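Local coordinates for protein Abbfa_003403 (Acinetobacter baumannii, PDB 4ZXH) that probably builds and releases a peptide or amide product as a four-domain nonribosomal peptide synthetase with condensation, adenylation, carrier and thioesterase domains, at residues K1124-Q1128 with G1129-L1133; P1294-H1297 with S1298-M1301. All coordinates share one frame; numbering follows the deposited sequence.

Interaction 1: K1124-Q1128 with G1129-L1133; sequences KMQPQ and GPYFL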
ATOM      1  N   LYS A1124      40.158  15.345  21.052  1.00 47.51           N
ATOM      2  CA  LYS A1124      40.091  14.384  19.944  1.00 46.90           C
ATOM      3  C   LYS A1124      39.719  15.055  18.617  1.00 53.23           C
ATOM      4  O   LYS A1124      40.154  14.623  17.553  1.00 59.85           O
ATOM      5  CB  LYS A1124      39.073  13.274  20.236  1.00 39.90           C
ATOM      6  CG  LYS A1124      39.502  12.282  21.287  1.00 49.62           C
ATOM      7  CD  LYS A1124      38.390  11.309  21.628  1.00 54.24           C
ATOM      8  CE  LYS A1124      38.083  10.370  20.473  1.00 59.79           C
ATOM      9  NZ  LYS A1124      37.128   9.307  20.912  1.00 65.63           N
ATOM     10  N   MET A1125      38.894  16.096  18.684  1.00 53.15           N
ATOM     11  CA  MET A1125      38.459  16.815  17.487  1.00 49.01           C
ATOM     12  C   MET A1125      39.246  18.113  17.305  1.00 52.11           C
ATOM     13  O   MET A1125      39.461  18.544  16.180  1.00 53.04           O
ATOM     14  CB  MET A1125      36.947  17.111  17.544  1.00 41.39           C
ATOM     15  CG  MET A1125      36.081  15.867  17.499  1.00 34.06           C
ATOM     16  SD  MET A1125      34.310  16.162  17.677  1.00 45.92           S
ATOM     17  CE  MET A1125      33.775  16.341  15.974  1.00 62.74           C
ATOM     18  N   GLN A1126      39.671  18.724  18.413  1.00 55.11           N
ATOM     19  CA  GLN A1126      40.483  19.947  18.385  1.00 50.39           C
ATOM     20  C   GLN A1126      41.651  19.862  19.388  1.00 54.10           C
ATOM     21  O   GLN A1126      41.534  20.292  20.541  1.00 53.99           O
ATOM     22  CB  GLN A1126      39.619  21.177  18.680  1.00 37.77           C
ATOM     23  CG  GLN A1126      40.300  22.509  18.399  1.00 39.04           C
ATOM     24  CD  GLN A1126      39.511  23.717  18.911  1.00 46.28           C
ATOM     25  OE1 GLN A1126      38.357  23.602  19.345  1.00 42.55           O
ATOM     26  NE2 GLN A1126      40.143  24.887  18.867  1.00 51.82           N
ATOM     27  N   PRO A1127      42.782  19.306  18.940  1.00 53.50           N
ATOM     28  CA  PRO A1127      43.973  19.037  19.752  1.00 58.39           C
ATOM     29  C   PRO A1127      44.628  20.286  20.342  1.00 63.21           C
ATOM     30  O   PRO A1127      45.175  20.223  21.445  1.00 62.62           O
ATOM     31  CB  PRO A1127      44.926  18.365  18.755  1.00 49.98           C
ATOM     32  CG  PRO A1127      44.045  17.828  17.681  1.00 48.73           C
ATOM     33  CD  PRO A1127      42.942  18.826  17.558  1.00 58.50           C
ATOM     34  N   GLN A1128      44.595  21.393  19.608  1.00 60.25           N
ATOM     35  CA  GLN A1128      45.277  22.607  20.043  1.00 58.18           C
ATOM     36  C   GLN A1128      44.313  23.788  20.027  1.00 60.46           C
ATOM     37  O   GLN A1128      43.341  23.813  19.258  1.00 59.42           O
ATOM     38  CB  GLN A1128      46.501  22.907  19.159  1.00 60.49           C
ATOM     39  CG  GLN A1128      47.591  21.816  19.157  1.00 69.73           C
ATOM     40  CD  GLN A1128      48.297  21.659  20.508  1.00 74.49           C
ATOM     41  OE1 GLN A1128      48.462  22.632  21.251  1.00 75.93           O
ATOM     42  NE2 GLN A1128      48.718  20.430  20.826  1.00 68.92           N
ATOM     43  N   GLY A1129      44.588  24.765  20.885  1.00 62.83           N
ATOM     44  CA  GLY A1129      43.769  25.955  20.980  1.00 54.70           C
ATOM     45  C   GLY A1129      44.131  26.995  19.945  1.00 46.60           C
ATOM     46  O   GLY A1129      44.909  26.724  19.035  1.00 63.22           O
ATOM     47  N   PRO A1130      43.582  28.207  20.078  1.00 49.44           N
ATOM     48  CA  PRO A1130      42.719  28.688  21.167  1.00 52.67           C
ATOM     49  C   PRO A1130      41.342  28.040  21.171  1.00 50.61           C
ATOM     50  O   PRO A1130      40.862  27.631  20.108  1.00 55.18           O
ATOM     51  CB  PRO A1130      42.590  30.194  20.885  1.00 49.73           C
ATOM     52  CG  PRO A1130      43.599  30.498  19.828  1.00 53.05           C
ATOM     53  CD  PRO A1130      43.790  29.242  19.057  1.00 48.56           C
ATOM     54  N   TYR A1131      40.727  27.954  22.349  1.00 44.70           N
ATOM     55  CA  TYR A1131      39.403  27.367  22.478  1.00 40.46           C
ATOM     56  C   TYR A1131      38.333  28.421  22.665  1.00 44.02           C
ATOM     57  O   TYR A1131      38.619  29.526  23.138  1.00 44.18           O
ATOM     58  CB  TYR A1131      39.375  26.375  23.632  1.00 35.36           C
ATOM     59  CG  TYR A1131      40.198  25.171  23.315  1.00 37.02           C
ATOM     60  CD1 TYR A1131      39.717  24.188  22.458  1.00 36.15           C
ATOM     61  CD2 TYR A1131      41.470  25.029  23.831  1.00 39.27           C
ATOM     62  CE1 TYR A1131      40.484  23.085  22.138  1.00 41.92           C
ATOM     63  CE2 TYR A1131      42.237  23.934  23.523  1.00 40.93           C
ATOM     64  CZ  TYR A1131      41.745  22.963  22.681  1.00 49.59           C
ATOM     65  OH  TYR A1131      42.521  21.863  22.383  1.00 58.51           O
ATOM     66  N   PHE A1132      37.109  28.071  22.264  1.00 40.56           N
ATOM     67  CA  PHE A1132      35.975  28.979  22.331  1.00 30.52           C
ATOM     68  C   PHE A1132      34.820  28.202  22.959  1.00 34.65           C
ATOM     69  O   PHE A1132      34.370  27.200  22.418  1.00 42.26           O
ATOM     70  CB  PHE A1132      35.633  29.516  20.933  1.00 30.69           C
ATOM     71  CG  PHE A1132      34.583  30.588  20.926  1.00 35.01           C
ATOM     72  CD1 PHE A1132      34.433  31.452  22.005  1.00 41.01           C
ATOM     73  CD2 PHE A1132      33.719  30.720  19.849  1.00 33.98           C
ATOM     74  CE1 PHE A1132      33.446  32.439  22.000  1.00 34.91           C
ATOM     75  CE2 PHE A1132      32.737  31.700  19.838  1.00 36.84           C
ATOM     76  CZ  PHE A1132      32.599  32.565  20.918  1.00 34.30           C
ATOM     77  N   LEU A1133      34.363  28.660  24.119  1.00 29.81           N
ATOM     78  CA  LEU A1133      33.499  27.865  24.982  1.00 31.17           C
ATOM     79  C   LEU A1133      32.274  28.635  25.397  1.00 36.21           C
ATOM     80  O   LEU A1133      32.272  29.870  25.404  1.00 36.27           O
ATOM     81  CB  LEU A1133      34.229  27.445  26.263  1.00 30.79           C
ATOM     82  CG  LEU A1133      35.671  27.011  26.187  1.00 31.30           C
ATOM     83  CD1 LEU A1133      36.234  27.135  27.542  1.00 32.77           C
ATOM     84  CD2 LEU A1133      35.722  25.572  25.736  1.00 36.28           C
TER
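Y1131, the first residue of strand 1131-1136, lays its ring back across the turn so that its hydroxyl meets the backbone of Q1126, in the turn that follows helix 1111-1125. The phenol donates to the carbonyl of Q1126, with OH 2.6 Å from O, and the acceptor lies at the ring's edge, close to the ring plane. The hydroxyl comes to the carbonyl oxygen at a C=O...donor angle of 146°, tilted out of the carbonyl plane.

The side chain of Q1126 runs the opposite way past the same ring. With CG anti to the backbone N (chi1 -168°) and an extended chain beyond, its amide reaches the CD1-CE1 side, where CD of Q1126 is 3.4 Å from CE1 of Y1131. The amide and ring planes are 49° apart, so the two groups are not stacked. From there NE2 makes a weak bond to O of P1130 at 3.1 Å and a second weak, longer one to O of Q1128 at 3.4 Å, while OE1 takes the indole N-H of W1068. One ring face also receives CA of G1129, 3.6 Å above it and offset toward the rim, just ahead of the cis peptide of P1130.

Against this compact centre stands an outer side of P1127, Q1128 and P1130, all exposed. Q1128 turns away, its OE1 bonded to Q1155.

In chemical terms, the phenol bond to a carbonyl of the turn is the firm link across it. The Q1126 amide, fixed mainly through W1068, adds only weak bonds to the turn, and O of P1130 is also reached by Q1065.

Interaction 2: P1294-H1297 with S1298-M1301; sequences PGDH and SSIM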
ATOM      1  N   PRO A1294      16.078  40.790  26.210  1.00 29.66           N
ATOM      2  CA  PRO A1294      14.721  40.306  26.518  1.00 31.24           C
ATOM      3  C   PRO A1294      14.640  38.808  26.804  1.00 29.52           C
ATOM      4  O   PRO A1294      15.354  38.023  26.184  1.00 37.69           O
ATOM      5  CB  PRO A1294      13.939  40.639  25.248  1.00 24.58           C
ATOM      6  CG  PRO A1294      14.629  41.848  24.720  1.00 26.13           C
ATOM      7  CD  PRO A1294      16.097  41.627  25.002  1.00 27.47           C
ATOM      8  N   GLY A1295      13.772  38.435  27.745  1.00 28.79           N
ATOM      9  CA  GLY A1295      13.509  37.044  28.083  1.00 20.39           C
ATOM     10  C   GLY A1295      13.824  36.776  29.540  1.00 22.62           C
ATOM     11  O   GLY A1295      14.445  37.621  30.204  1.00 24.13           O
ATOM     12  N   ASP A1296      13.390  35.622  30.053  1.00 23.53           N
ATOM     13  CA  ASP A1296      13.762  35.214  31.415  1.00 26.95           C
ATOM     14  C   ASP A1296      14.774  34.090  31.318  1.00 24.24           C
ATOM     15  O   ASP A1296      15.299  33.834  30.234  1.00 25.60           O
ATOM     16  CB  ASP A1296      12.546  34.796  32.254  1.00 19.29           C
ATOM     17  CG  ASP A1296      11.730  33.669  31.626  1.00 27.77           C
ATOM     18  OD1 ASP A1296      12.291  32.695  31.075  1.00 32.29           O
ATOM     19  OD2 ASP A1296      10.489  33.748  31.704  1.00 32.74           O
ATOM     20  N   HIS A1297      15.024  33.412  32.436  1.00 19.82           N
ATOM     21  CA  HIS A1297      16.069  32.402  32.514  1.00 20.69           C
ATOM     22  C   HIS A1297      15.888  31.276  31.503  1.00 21.58           C
ATOM     23  O   HIS A1297      16.865  30.769  30.953  1.00 24.81           O
ATOM     24  CB  HIS A1297      16.130  31.813  33.922  1.00 17.02           C
ATOM     25  CG  HIS A1297      17.289  30.897  34.130  1.00 17.36           C
ATOM     26  ND1 HIS A1297      18.598  31.340  34.116  1.00 28.20           N
ATOM     27  CD2 HIS A1297      17.347  29.560  34.325  1.00 16.84           C
ATOM     28  CE1 HIS A1297      19.410  30.319  34.321  1.00 24.95           C
ATOM     29  NE2 HIS A1297      18.676  29.226  34.451  1.00 28.16           N
ATOM     30  N   SER A1298      14.644  30.885  31.252  1.00 25.32           N
ATOM     31  CA  SER A1298      14.369  29.909  30.202  1.00 27.06           C
ATOM     32  C   SER A1298      14.133  30.512  28.797  1.00 24.56           C
ATOM     33  O   SER A1298      14.719  30.056  27.818  1.00 26.53           O
ATOM     34  CB  SER A1298      13.169  29.060  30.603  1.00 20.51           C
ATOM     35  OG  SER A1298      13.613  28.014  31.437  1.00 34.37           O
ATOM     36  N   SER A1299      13.287  31.534  28.708  1.00 17.07           N
ATOM     37  CA  SER A1299      12.798  32.031  27.430  1.00 21.13           C
ATOM     38  C   SER A1299      13.854  32.767  26.620  1.00 27.13           C
ATOM     39  O   SER A1299      13.659  33.019  25.435  1.00 34.61           O
ATOM     40  CB  SER A1299      11.594  32.952  27.648  1.00 20.82           C
ATOM     41  OG  SER A1299      11.934  34.084  28.439  1.00 27.06           O
ATOM     42  N   ILE A1300      14.970  33.108  27.254  1.00 19.90           N
ATOM     43  CA  ILE A1300      16.096  33.723  26.551  1.00 22.64           C
ATOM     44  C   ILE A1300      16.548  32.816  25.392  1.00 23.38           C
ATOM     45  O   ILE A1300      17.038  33.308  24.363  1.00 26.58           O
ATOM     46  CB  ILE A1300      17.279  34.017  27.543  1.00 26.67           C
ATOM     47  CG1 ILE A1300      18.442  34.751  26.869  1.00 23.30           C
ATOM     48  CG2 ILE A1300      17.784  32.741  28.173  1.00 28.79           C
ATOM     49  CD1 ILE A1300      18.166  36.162  26.527  1.00 23.20           C
ATOM     50  N   MET A1301      16.321  31.506  25.536  1.00 19.26           N
ATOM     51  CA  MET A1301      16.712  30.521  24.526  1.00 15.15           C
ATOM     52  C   MET A1301      15.581  30.112  23.559  1.00 27.10           C
ATOM     53  O   MET A1301      15.779  29.220  22.722  1.00 30.55           O
ATOM     54  CB  MET A1301      17.281  29.275  25.222  1.00 14.47           C
ATOM     55  CG  MET A1301      18.470  29.582  26.160  1.00 29.41           C
ATOM     56  SD  MET A1301      20.097  29.888  25.401  1.00 18.95           S
ATOM     57  CE  MET A1301      19.917  31.593  24.924  1.00 76.29           C
TER
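A capping box, with D1296 as N-cap and S1299 three residues on, begins the helical turn that runs into the 3-10 segment 1299-1301, in the loop that joins strand 1288-1293 to helix 1303-1316 of the thioesterase domain. N of S1299 gives to OD1 of D1296 at 2.8 Å. In return, N of D1296 gives to OG of S1299 at 2.7 Å, and both bonds are nearly straight. N of S1299 meets OD1 of D1296 on the syn side, 32° out of the carboxylate plane. A chi1 of 57° in D1296 folds its side chain back over the backbone, which brings OD1 into range. The same OD1 also takes weak bonds from N of S1298 and from OG of S1299, both at 3.0 Å.

Within the same turn, N of I1300 bonds to O of D1296 at 3.1 Å. CG2 of I1300 lies 3.5 Å from O of H1297, and its CD1 comes within 3.4 Å of O of P1294.

The CB of H1297 points away from 1298-1301, and its imidazole is engaged elsewhere, ND1 bonding to D1164 and the ring meeting W1136 and touching C1137. Such a histidine, on a loop after the last strand, is typical of the alpha/beta-hydrolase fold, consistent with a Cys-His-Asp triad.

Both contacts are local turns in one thioesterase domain, joined by its central mixed sheet. Interaction 1 leads into strand 1131-1136, in the middle of the sheet, whereas interaction 2 follows strand 1288-1293 at its edge. Their centres are 29 Å apart and their nearest atoms about 12 Å, so they do not touch. Strand 1131-1136 connects them: it starts at the turn of 1124-1133 and ends at W1136, whose indole donates to O of H1297, with C1137 next on the probable nucleophile elbow. Interaction 2 therefore borders the likely active site, while interaction 1 sits at the far end of the strand, as structural packing near the surface.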